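PDB 2OBN: DUF1611 domain-containing protein from Anabaena variabilis, which is of unknown function but pairs a Rossmann-like domain with a P-loop NTPase-like domain, so that it probably binds nucleotides. Local coordinates for residues 13-18 / 39-44; 98-103 / 122-127; 142-147 / 214-219; 247-252 / 288-293. The protein carries 2 engineered substitutions. One frame throughout, in Å; residues are numbered along the deposited sequence.

Contact 1 (13-18 / 39-44)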
loop_
_atom_site.group_PDB
_atom_site.type_symbol
_atom_site.label_atom_id
_atom_site.label_comp_id
_atom_site.label_asym_id
_atom_site.label_seq_id
_atom_site.Cartn_x
_atom_site.Cartn_y
_atom_site.Cartn_z
ATOM N N LEU B 13 1.753 24.691 15.358
ATOM C CA LEU B 13 2.191 24.022 16.581
ATOM C C LEU B 13 3.496 23.360 16.164
ATOM O O LEU B 13 3.490 22.492 15.292
ATOM C CB LEU B 13 1.177 22.973 17.050
ATOM C CG LEU B 13 1.490 22.307 18.400
ATOM C CD1 LEU B 13 1.355 23.325 19.541
ATOM C CD2 LEU B 13 0.590 21.098 18.652
ATOM N N LEU B 14 4.609 23.781 16.756
ATOM C CA LEU B 14 5.910 23.284 16.327
ATOM C C LEU B 14 6.890 23.080 17.489
ATOM O O LEU B 14 8.095 23.270 17.304
ATOM C CB LEU B 14 6.480 24.257 15.265
ATOM C CG LEU B 14 7.634 23.892 14.303
ATOM C CD1 LEU B 14 7.469 22.564 13.588
ATOM C CD2 LEU B 14 7.796 24.999 13.272
ATOM N N HIS B 15 6.380 22.660 18.656
ATOM C CA HIS B 15 7.224 22.420 19.843
ATOM C C HIS B 15 8.291 21.381 19.574
ATOM O O HIS B 15 7.966 20.250 19.207
ATOM C CB HIS B 15 6.425 21.926 21.060
ATOM C CG HIS B 15 5.456 22.923 21.607
ATOM N ND1 HIS B 15 5.855 24.091 22.213
ATOM C CD2 HIS B 15 4.106 22.905 21.675
ATOM C CE1 HIS B 15 4.789 24.765 22.605
ATOM N NE2 HIS B 15 3.715 24.066 22.288
ATOM N N GLU B 16 9.555 21.768 19.781
ATOM C CA GLU B 16 10.726 20.893 19.559
ATOM C C GLU B 16 11.035 20.568 18.089
ATOM O O GLU B 16 12.029 19.909 17.820
ATOM C CB GLU B 16 10.615 19.580 20.343
ATOM C CG GLU B 16 10.359 19.769 21.825
ATOM C CD GLU B 16 10.429 18.461 22.600
ATOM O OE1 GLU B 16 9.780 17.467 22.182
ATOM O OE2 GLU B 16 11.134 18.444 23.640
ATOM N N GLY B 17 10.212 21.038 17.148
ATOM C CA GLY B 17 10.429 20.771 15.741
ATOM C C GLY B 17 11.075 21.880 14.921
ATOM O O GLY B 17 11.428 21.631 13.770
ATOM N N THR B 18 11.218 23.092 15.456
ATOM C CA THR B 18 11.813 24.167 14.658
ATOM C C THR B 18 13.270 23.862 14.346
ATOM O O THR B 18 13.683 23.979 13.201
ATOM C CB THR B 18 11.702 25.568 15.306
ATOM O OG1 THR B 18 10.354 25.811 15.739
ATOM C CG2 THR B 18 12.110 26.655 14.303
ATOM N N ALA B 39 2.243 33.105 13.483
ATOM C CA ALA B 39 3.038 32.626 14.614
ATOM C C ALA B 39 3.493 31.189 14.436
ATOM O O ALA B 39 2.821 30.382 13.790
ATOM C CB ALA B 39 2.263 32.769 15.923
ATOM N N VAL B 40 4.667 30.918 14.997
ATOM C CA VAL B 40 5.270 29.599 15.089
ATOM C C VAL B 40 5.332 29.339 16.591
ATOM O O VAL B 40 5.871 30.153 17.347
ATOM C CB VAL B 40 6.682 29.564 14.494
ATOM C CG1 VAL B 40 7.426 28.291 14.925
ATOM C CG2 VAL B 40 6.627 29.666 12.972
ATOM N N ILE B 41 4.766 28.217 17.022
ATOM C CA ILE B 41 4.697 27.885 18.436
ATOM C C ILE B 41 5.741 26.833 18.772
ATOM O O ILE B 41 5.614 25.674 18.371
ATOM C CB ILE B 41 3.279 27.399 18.807
ATOM C CG1 ILE B 41 2.263 28.519 18.559
ATOM C CG2 ILE B 41 3.208 26.963 20.275
ATOM C CD1 ILE B 41 0.827 28.029 18.460
ATOM N N ASP B 42 6.777 27.251 19.496
ATOM C CA ASP B 42 7.840 26.346 19.935
ATOM C C ASP B 42 8.513 26.920 21.189
ATOM O O ASP B 42 9.232 27.914 21.115
ATOM C CB ASP B 42 8.859 26.126 18.810
ATOM C CG ASP B 42 9.948 25.120 19.176
ATOM O OD1 ASP B 42 9.882 24.495 20.253
ATOM O OD2 ASP B 42 10.879 24.941 18.363
ATOM N N ARG B 43 8.256 26.274 22.329
ATOM C CA ARG B 43 8.799 26.666 23.638
ATOM C C ARG B 43 10.333 26.667 23.724
ATOM O O ARG B 43 10.903 27.389 24.526
ATOM C CB ARG B 43 8.208 25.784 24.747
ATOM C CG ARG B 43 8.418 24.293 24.561
ATOM C CD ARG B 43 7.840 23.502 25.722
ATOM N NE ARG B 43 7.963 22.070 25.450
ATOM C CZ ARG B 43 7.019 21.276 24.937
ATOM N NH1 ARG B 43 5.788 21.719 24.651
ATOM N NH2 ARG B 43 7.310 19.997 24.739
ATOM N N ASN B 44 10.982 25.838 22.910
ATOM C CA ASN B 44 12.431 25.794 22.826
ATOM C C ASN B 44 13.048 26.966 22.039
ATOM O O ASN B 44 14.239 27.233 22.169
ATOM C CB ASN B 44 12.873 24.488 22.146
ATOM C CG ASN B 44 12.571 23.252 22.972
ATOM O OD1 ASN B 44 11.895 23.319 23.991
ATOM N ND2 ASN B 44 13.093 22.113 22.533
#

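Contact 2 (98-103 / 122-127)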
loop_
_atom_site.group_PDB
_atom_site.type_symbol
_atom_site.label_atom_id
_atom_site.label_comp_id
_atom_site.label_asym_id
_atom_site.label_seq_id
_atom_site.Cartn_x
_atom_site.Cartn_y
_atom_site.Cartn_z
ATOM N N THR B 98 -6.697 24.628 24.065
ATOM C CA THR B 98 -6.548 26.079 24.193
ATOM C C THR B 98 -6.913 26.798 22.891
ATOM O O THR B 98 -7.553 27.855 22.912
ATOM C CB THR B 98 -5.105 26.457 24.599
ATOM O OG1 THR B 98 -4.760 25.779 25.812
ATOM C CG2 THR B 98 -4.963 27.964 24.793
ATOM N N ALA B 99 -6.492 26.230 21.763
ATOM C CA ALA B 99 -6.837 26.780 20.466
ATOM C C ALA B 99 -8.357 26.705 20.255
ATOM O O ALA B 99 -8.980 27.679 19.815
ATOM C CB ALA B 99 -6.102 26.031 19.357
ATOM N N LEU B 100 -8.952 25.565 20.599
ATOM C CA LEU B 100 -10.387 25.374 20.413
ATOM C C LEU B 100 -11.224 26.331 21.248
ATOM O O LEU B 100 -12.181 26.921 20.734
ATOM C CB LEU B 100 -10.794 23.915 20.663
ATOM C CG LEU B 100 -10.259 22.902 19.646
ATOM C CD1 LEU B 100 -10.742 21.515 19.981
ATOM C CD2 LEU B 100 -10.666 23.250 18.219
ATOM N N GLN B 101 -10.859 26.501 22.519
ATOM C CA GLN B 101 -11.558 27.449 23.390
ATOM C C GLN B 101 -11.388 28.902 22.949
ATOM O O GLN B 101 -12.211 29.734 23.300
ATOM C CB GLN B 101 -11.132 27.309 24.852
ATOM C CG GLN B 101 -11.651 26.044 25.515
ATOM C CD GLN B 101 -11.578 26.101 27.026
ATOM O OE1 GLN B 101 -12.371 25.454 27.719
ATOM N NE2 GLN B 101 -10.646 26.897 27.551
ATOM N N ALA B 102 -10.329 29.205 22.196
ATOM C CA ALA B 102 -10.109 30.546 21.647
ATOM C C ALA B 102 -10.883 30.814 20.332
ATOM O O ALA B 102 -10.713 31.867 19.731
ATOM C CB ALA B 102 -8.617 30.772 21.426
ATOM N N GLY B 103 -11.722 29.881 19.884
ATOM C CA GLY B 103 -12.488 30.048 18.643
ATOM C C GLY B 103 -11.719 29.727 17.370
ATOM O O GLY B 103 -12.089 30.195 16.295
ATOM N N ALA B 122 -16.504 19.170 21.930
ATOM C CA ALA B 122 -17.218 19.983 22.912
ATOM C C ALA B 122 -16.703 21.420 22.951
ATOM O O ALA B 122 -17.476 22.352 23.176
ATOM C CB ALA B 122 -17.113 19.349 24.288
ATOM N N LEU B 123 -15.404 21.588 22.706
ATOM C CA LEU B 123 -14.758 22.896 22.724
ATOM C C LEU B 123 -14.788 23.615 21.376
ATOM O O LEU B 123 -14.480 24.800 21.310
ATOM C CB LEU B 123 -13.306 22.740 23.168
ATOM C CG LEU B 123 -13.067 21.954 24.460
ATOM C CD1 LEU B 123 -11.581 21.963 24.789
ATOM C CD2 LEU B 123 -13.879 22.502 25.623
ATOM N N LEU B 124 -15.152 22.898 20.312
ATOM C CA LEU B 124 -15.211 23.453 18.959
ATOM C C LEU B 124 -16.391 24.424 18.803
ATOM O O LEU B 124 -17.559 24.020 18.829
ATOM C CB LEU B 124 -15.329 22.316 17.942
ATOM C CG LEU B 124 -15.205 22.671 16.463
ATOM C CD1 LEU B 124 -13.818 23.237 16.150
ATOM C CD2 LEU B 124 -15.475 21.437 15.636
ATOM N N GLN B 125 -16.071 25.702 18.621
ATOM C CA GLN B 125 -17.069 26.757 18.508
ATOM C C GLN B 125 -17.750 26.762 17.145
ATOM O O GLN B 125 -17.146 26.339 16.160
ATOM C CB GLN B 125 -16.408 28.106 18.765
ATOM C CG GLN B 125 -15.848 28.224 20.173
ATOM C CD GLN B 125 -15.272 29.598 20.486
ATOM O OE1 GLN B 125 -14.246 29.702 21.160
ATOM N NE2 GLN B 125 -15.912 30.656 19.985
ATOM N N PRO B 126 -19.004 27.268 17.076
ATOM C CA PRO B 126 -19.734 27.266 15.795
ATOM C C PRO B 126 -18.958 27.976 14.691
ATOM O O PRO B 126 -18.316 29.006 14.939
ATOM C CB PRO B 126 -21.042 28.001 16.111
ATOM C CG PRO B 126 -20.836 28.666 17.428
ATOM C CD PRO B 126 -19.786 27.901 18.156
ATOM N N GLY B 127 -18.986 27.396 13.496
ATOM C CA GLY B 127 -18.243 27.928 12.363
ATOM C C GLY B 127 -16.847 27.344 12.248
ATOM O O GLY B 127 -16.268 27.371 11.169
HETATM O O HOH W 1 -13.202 26.448 18.226
#

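Contact 3 (142-147 / 214-219)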
loop_
_atom_site.group_PDB
_atom_site.type_symbol
_atom_site.label_atom_id
_atom_site.label_comp_id
_atom_site.label_asym_id
_atom_site.label_seq_id
_atom_site.Cartn_x
_atom_site.Cartn_y
_atom_site.Cartn_z
ATOM N N VAL B 142 -10.531 0.319 -7.736
ATOM C CA VAL B 142 -9.242 -0.270 -8.056
ATOM C C VAL B 142 -8.743 0.416 -9.337
ATOM O O VAL B 142 -9.539 0.745 -10.219
ATOM C CB VAL B 142 -9.341 -1.809 -8.170
ATOM C CG1 VAL B 142 -8.002 -2.408 -8.601
ATOM C CG2 VAL B 142 -9.761 -2.392 -6.812
ATOM N N ALA B 143 -7.441 0.680 -9.414
ATOM C CA ALA B 143 -6.873 1.339 -10.598
ATOM C C ALA B 143 -6.737 0.349 -11.754
ATOM O O ALA B 143 -6.574 -0.858 -11.532
ATOM C CB ALA B 143 -5.551 1.937 -10.280
ATOM N N SER B 144 -6.787 0.871 -12.980
ATOM C CA SER B 144 -6.710 0.044 -14.186
ATOM C C SER B 144 -5.667 0.526 -15.199
ATOM O O SER B 144 -5.709 0.116 -16.365
ATOM C CB SER B 144 -8.086 0.029 -14.866
ATOM O OG SER B 144 -8.408 1.317 -15.366
ATOM N N GLY B 145 -4.731 1.370 -14.766
ATOM C CA GLY B 145 -3.734 1.936 -15.672
ATOM C C GLY B 145 -4.294 2.959 -16.669
ATOM O O GLY B 145 -3.666 3.222 -17.702
ATOM N N ALA B 146 -5.445 3.565 -16.337
ATOM C CA ALA B 146 -6.141 4.528 -17.214
ATOM C C ALA B 146 -5.361 5.792 -17.517
ATOM O O ALA B 146 -5.653 6.445 -18.508
ATOM C CB ALA B 146 -7.488 4.916 -16.622
ATOM N N ALA B 147 -4.396 6.140 -16.661
ATOM C CA ALA B 147 -3.578 7.330 -16.843
ATOM C C ALA B 147 -2.645 7.239 -18.051
ATOM O O ALA B 147 -2.219 8.261 -18.556
ATOM C CB ALA B 147 -2.773 7.599 -15.588
ATOM N N ALA B 214 -6.380 5.713 -5.776
ATOM C CA ALA B 214 -6.359 7.058 -5.218
ATOM C C ALA B 214 -5.465 7.948 -6.071
ATOM O O ALA B 214 -5.762 9.108 -6.285
ATOM C CB ALA B 214 -5.848 7.028 -3.758
ATOM N N VAL B 215 -4.352 7.393 -6.535
ATOM C CA VAL B 215 -3.410 8.141 -7.382
ATOM C C VAL B 215 -4.019 8.309 -8.778
ATOM O O VAL B 215 -4.052 9.412 -9.316
ATOM C CB VAL B 215 -2.022 7.434 -7.468
ATOM C CG1 VAL B 215 -1.088 8.168 -8.427
ATOM C CG2 VAL B 215 -1.384 7.328 -6.082
ATOM N N GLU B 216 -4.528 7.220 -9.341
ATOM C CA GLU B 216 -5.141 7.272 -10.659
ATOM C C GLU B 216 -6.254 8.324 -10.723
ATOM O O GLU B 216 -6.318 9.111 -11.651
ATOM C CB GLU B 216 -5.713 5.905 -11.027
ATOM C CG GLU B 216 -6.267 5.828 -12.409
ATOM C CD GLU B 216 -6.814 4.467 -12.721
ATOM O OE1 GLU B 216 -7.890 4.120 -12.190
ATOM O OE2 GLU B 216 -6.194 3.752 -13.526
ATOM N N GLN B 217 -7.114 8.326 -9.718
ATOM C CA GLN B 217 -8.237 9.252 -9.660
ATOM C C GLN B 217 -7.800 10.720 -9.726
ATOM O O GLN B 217 -8.387 11.504 -10.454
ATOM C CB GLN B 217 -9.033 9.006 -8.377
ATOM C CG GLN B 217 -10.388 9.629 -8.352
ATOM C CD GLN B 217 -10.954 9.656 -6.945
ATOM O OE1 GLN B 217 -10.360 10.270 -6.037
ATOM N NE2 GLN B 217 -12.114 9.009 -6.755
HETATM N N MSE B 218 -6.775 11.082 -8.976
HETATM C CA MSE B 218 -6.280 12.459 -8.975
HETATM C C MSE B 218 -5.661 12.817 -10.322
HETATM O O MSE B 218 -5.896 13.897 -10.864
HETATM C CB MSE B 218 -5.245 12.641 -7.854
HETATM C CG MSE B 218 -4.686 14.052 -7.725
HETATM SE SE MSE B 218 -3.474 14.219 -6.200
HETATM C CE MSE B 218 -2.373 12.757 -6.689
ATOM N N VAL B 219 -4.858 11.898 -10.844
ATOM C CA VAL B 219 -4.176 12.077 -12.130
ATOM C C VAL B 219 -5.174 12.185 -13.291
ATOM O O VAL B 219 -4.964 12.968 -14.217
ATOM C CB VAL B 219 -3.161 10.934 -12.364
ATOM C CG1 VAL B 219 -2.676 10.896 -13.794
ATOM C CG2 VAL B 219 -1.968 11.064 -11.358
HETATM O O HOH W 2 -3.569 4.706 -14.115
#

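Contact 4 (247-252 / 288-293)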
loop_
_atom_site.group_PDB
_atom_site.type_symbol
_atom_site.label_atom_id
_atom_site.label_comp_id
_atom_site.label_asym_id
_atom_site.label_seq_id
_atom_site.Cartn_x
_atom_site.Cartn_y
_atom_site.Cartn_z
ATOM N N PRO B 247 2.118 2.170 -5.624
ATOM C CA PRO B 247 0.887 2.799 -6.139
ATOM C C PRO B 247 1.104 4.132 -6.857
ATOM O O PRO B 247 0.348 4.452 -7.764
ATOM C CB PRO B 247 0.020 2.985 -4.880
ATOM C CG PRO B 247 0.961 2.821 -3.711
ATOM C CD PRO B 247 2.027 1.902 -4.175
ATOM N N LEU B 248 2.100 4.917 -6.460
ATOM C CA LEU B 248 2.388 6.172 -7.187
ATOM C C LEU B 248 2.726 5.878 -8.646
ATOM O O LEU B 248 2.166 6.486 -9.554
ATOM C CB LEU B 248 3.514 6.954 -6.517
ATOM C CG LEU B 248 3.082 7.637 -5.218
ATOM C CD1 LEU B 248 4.279 8.178 -4.450
ATOM C CD2 LEU B 248 2.089 8.740 -5.485
ATOM N N ILE B 249 3.614 4.912 -8.853
ATOM C CA ILE B 249 4.017 4.478 -10.191
ATOM C C ILE B 249 2.850 3.837 -10.975
ATOM O O ILE B 249 2.624 4.148 -12.134
ATOM C CB ILE B 249 5.196 3.483 -10.105
ATOM C CG1 ILE B 249 6.455 4.214 -9.653
ATOM C CG2 ILE B 249 5.446 2.813 -11.454
ATOM C CD1 ILE B 249 7.686 3.315 -9.421
ATOM N N ARG B 250 2.128 2.928 -10.337
ATOM C CA ARG B 250 1.038 2.224 -10.998
ATOM C C ARG B 250 -0.133 3.155 -11.272
ATOM O O ARG B 250 -0.702 3.157 -12.376
ATOM C CB ARG B 250 0.597 1.033 -10.144
ATOM C CG ARG B 250 1.652 -0.057 -10.004
ATOM C CD ARG B 250 1.702 -0.968 -11.241
ATOM N NE ARG B 250 2.749 -1.982 -11.118
ATOM C CZ ARG B 250 4.029 -1.783 -11.412
ATOM N NH1 ARG B 250 4.452 -0.622 -11.913
ATOM N NH2 ARG B 250 4.893 -2.774 -11.230
ATOM N N GLY B 251 -0.512 3.944 -10.277
ATOM C CA GLY B 251 -1.632 4.868 -10.455
ATOM C C GLY B 251 -1.386 5.978 -11.468
ATOM O O GLY B 251 -2.267 6.294 -12.248
ATOM N N SER B 252 -0.174 6.539 -11.479
ATOM C CA SER B 252 0.142 7.670 -12.347
ATOM C C SER B 252 0.646 7.284 -13.718
ATOM O O SER B 252 0.642 8.131 -14.597
ATOM C CB SER B 252 1.170 8.588 -11.686
ATOM O OG SER B 252 2.430 7.955 -11.530
ATOM N N THR B 288 12.860 -1.107 -13.725
ATOM C CA THR B 288 12.306 -2.455 -13.802
ATOM C C THR B 288 10.910 -2.499 -13.176
ATOM O O THR B 288 10.015 -3.155 -13.729
ATOM C CB THR B 288 13.269 -3.483 -13.141
ATOM O OG1 THR B 288 14.471 -3.575 -13.924
ATOM C CG2 THR B 288 12.641 -4.882 -13.037
ATOM N N VAL B 289 10.731 -1.811 -12.038
ATOM C CA VAL B 289 9.425 -1.711 -11.368
ATOM C C VAL B 289 8.452 -0.925 -12.242
ATOM O O VAL B 289 7.321 -1.343 -12.435
ATOM C CB VAL B 289 9.525 -1.056 -9.955
ATOM C CG1 VAL B 289 8.141 -0.763 -9.348
ATOM C CG2 VAL B 289 10.295 -1.960 -8.999
ATOM N N ALA B 290 8.896 0.203 -12.784
ATOM C CA ALA B 290 8.030 1.040 -13.609
ATOM C C ALA B 290 7.578 0.363 -14.911
ATOM O O ALA B 290 6.432 0.543 -15.318
ATOM C CB ALA B 290 8.687 2.384 -13.885
ATOM N N SER B 291 8.451 -0.419 -15.550
ATOM C CA SER B 291 8.074 -1.153 -16.757
ATOM C C SER B 291 7.400 -2.494 -16.427
ATOM O O SER B 291 6.812 -3.123 -17.313
ATOM C CB SER B 291 9.296 -1.463 -17.622
ATOM O OG SER B 291 10.090 -2.486 -17.024
ATOM N N GLY B 292 7.504 -2.938 -15.175
ATOM C CA GLY B 292 6.951 -4.232 -14.774
ATOM C C GLY B 292 7.539 -5.350 -15.614
ATOM O O GLY B 292 6.815 -6.238 -16.070
ATOM N N GLY B 293 8.852 -5.291 -15.854
ATOM C CA GLY B 293 9.524 -6.287 -16.672
ATOM C C GLY B 293 8.993 -6.420 -18.091
ATOM O O GLY B 293 9.310 -7.400 -18.777
#

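Contact 1 (13-18 / 39-44)
Backbone pairing sets the frame: Leu13 and Ile41 are bridged in parallel, and Leu14 N donates to Ile41 O at 2.7 Å, in the plane of that carbonyl. Beyond the bridge, the Asp42 carboxylate, its CG anti to the backbone N (chi1 -176°), receives the turning 13-18 chain. Asp42 OD1 takes Glu16 N at 2.8 Å from above the carboxylate plane and also Asn44 N, the latter closing an Asx turn. Asp42 OD2 offers its anti lone pair to Thr18 OG1, 2.8 Å away. An alanine in place of Asp42 would probably leave the 13-18 turn loosely held, since both oxygens that grip it would be gone. The His15 ring is held by hydrogen bonds and stacking: His15 ND1 accepts from Arg43 N at 3.2 Å, NE2 bonds Glu95, and the Arg43 guanidinium lies flat over one face, planes 24° apart. On the apolar side, Leu14 CD2 meets Val40 CG1 at 3.7 Å, and helix 24-32 covers both through Leu30. This joins the loop after the first strand to the acidic end of the second, the region that binds the dinucleotide in many Rossmann folds.

Contact 2 (98-103 / 122-127)
Two leucine pairs make the apolar part of this surface contact. Leu100, on the last turn of helix 92-101, puts its CB 3.7 Å from Leu123 CB, so the two side chains meet at their roots. Farther out, Leu100 CD2 reaches Leu124 CD1 at 3.8 Å, the two side chains crossing obliquely. Leu123 extends its tip past Leu100 to lie against Gln101, with Leu123 CD1 4.1 Å from Gln101 CG. Gln125 comes in from the other flank: its chain, extended beyond CG, carries Gln125 CD to within 3.4 Å of Gly103 CA, and the amide group lies against the backbone just where the helix stops.

A water bridges the two segments between these patches. It donates to Leu100 O at 2.7 Å and accepts from Gln125 N at 3.0 Å, tying a carbonyl of the last turn to the 122-127 backbone.

Behind this first shell the helix end is itself fixed. Gly103 N bonds back to Leu100 O, and the positive phi of Gly103 (82°) turns the chain away in a Schellman motif. Ala99 packs on Val66 and Met104, and Ala102 on Leu70, while Thr98 OG1 is held by Ile94 O one turn earlier.

In the parallel sheet, helix 92-101 leads from strand 76-79 to strand 105-108, and the 122-127 loop leads into the neighbouring strand 130-132. The contact thus seats the C-terminal end of one beta-alpha-beta crossover helix against the loop closing the next unit, an arrangement of the Rossmann-like, doubly wound alpha/beta fold.

Contact 3 (142-147 / 214-219)
The carboxylate of Glu216 is sandwiched between two methyl groups. Ala143 CB sits on one side of its plane, 3.7 Å from Glu216 CD, and Ala146 CB on the other, 4.0 Å from the same carbon. The polar contacts follow the same division. Ser144 N reaches Glu216 OE2 at 3.0 Å from the Ala143 side, and Ala146 N reaches it at 2.9 Å from the Ala146 side, both out of the carboxylate plane and with N-H angles of 154° and 152°. Two backbone N-H groups on one oxygen would be expected to stabilise the charged form. A water that accepts from Ala147 N stands 2.9 Å from Glu216 OE2. The side chain gets there by leaving helix 208-222 with CG anti to the backbone N (chi1 -175°) and staying extended beyond it. In the P-loop domain this glutamate thereby ties a helix beside the parallel sheet to the connection entering strand 153-159, the domain's first strand, which in P-loop folds typically runs into the phosphate-binding loop. A glycine in place of Glu216 would probably let the 143-146 turn drift from the helix, because the shared acceptor of its two amides would be lost. The turn also borders the dimer partner, where Ser144 packs on Asn271 of the second subunit. One helical turn on, Ala147 CB rests on Val219 CG1 at 3.8 Å, and Leu187 of strand 184-187 also packs on that valine.

Contact 4 (247-252 / 288-293)
Arg250 leaves helix 245-252 with CG anti to its carbonyl carbon, and from CB the chain bends at once (chi2 -80°) before running straight from CG to NE. Phe296 and, from the second subunit, Pro240 also pack against the Arg250 side chain. At the tip, the guanidinium meets Val289 O end-on: Arg250 NH1 donates to that oxygen at 3.0 Å and NH2 at 3.1 Å, the oxygen lying in the guanidinium plane. NH2 comes in the carbonyl plane, NH1 above it. NH2 has a further acceptor in Leu237 O of the second subunit. Alongside, Ile249 CG2 rests on Ala290 CA at 3.8 Å, and the Ile249 and Val289 side chains cross at about a right angle, with Ile249 CD1 4.1 Å from Val289 CG1. Helix 279-291 ends here in a Schellman motif, with Gly293 N bonded to Thr288 O and Gly292, at positive phi, as the C-prime residue; Gly292 N adds a weak bond to Val289 O. Val289 also meets Val289 of the second subunit. A positive group thus sits on a carbonyl at the negative end of a helix, where it probably offsets the dipole, and the same guanidinium ties this buried helix pair to the dimer interface.

The four contacts follow one another along the chain, each closing before the next opens. Contacts 1 and 2 belong to the Rossmann-like half, built on the parallel sheet containing strands 10-13 and 37-41; their centres are 21 Å apart and their nearest atoms about 7 Å. Contacts 3 and 4 lie in the P-loop half, on its own parallel sheet, with centres 12 Å apart. These two touch: Val215 CG1 of helix 208-222 packs on Ser252 N of helix 245-252 at 3.6 Å, and Ala147 CB on Gly251 O, so the 142-147 loop and both helices are in direct contact. The centre of contact 1 lies about 38 and 39 Å from those of contacts 3 and 4. Only the second half's contacts touch the other subunit, placing dimerisation there in this set.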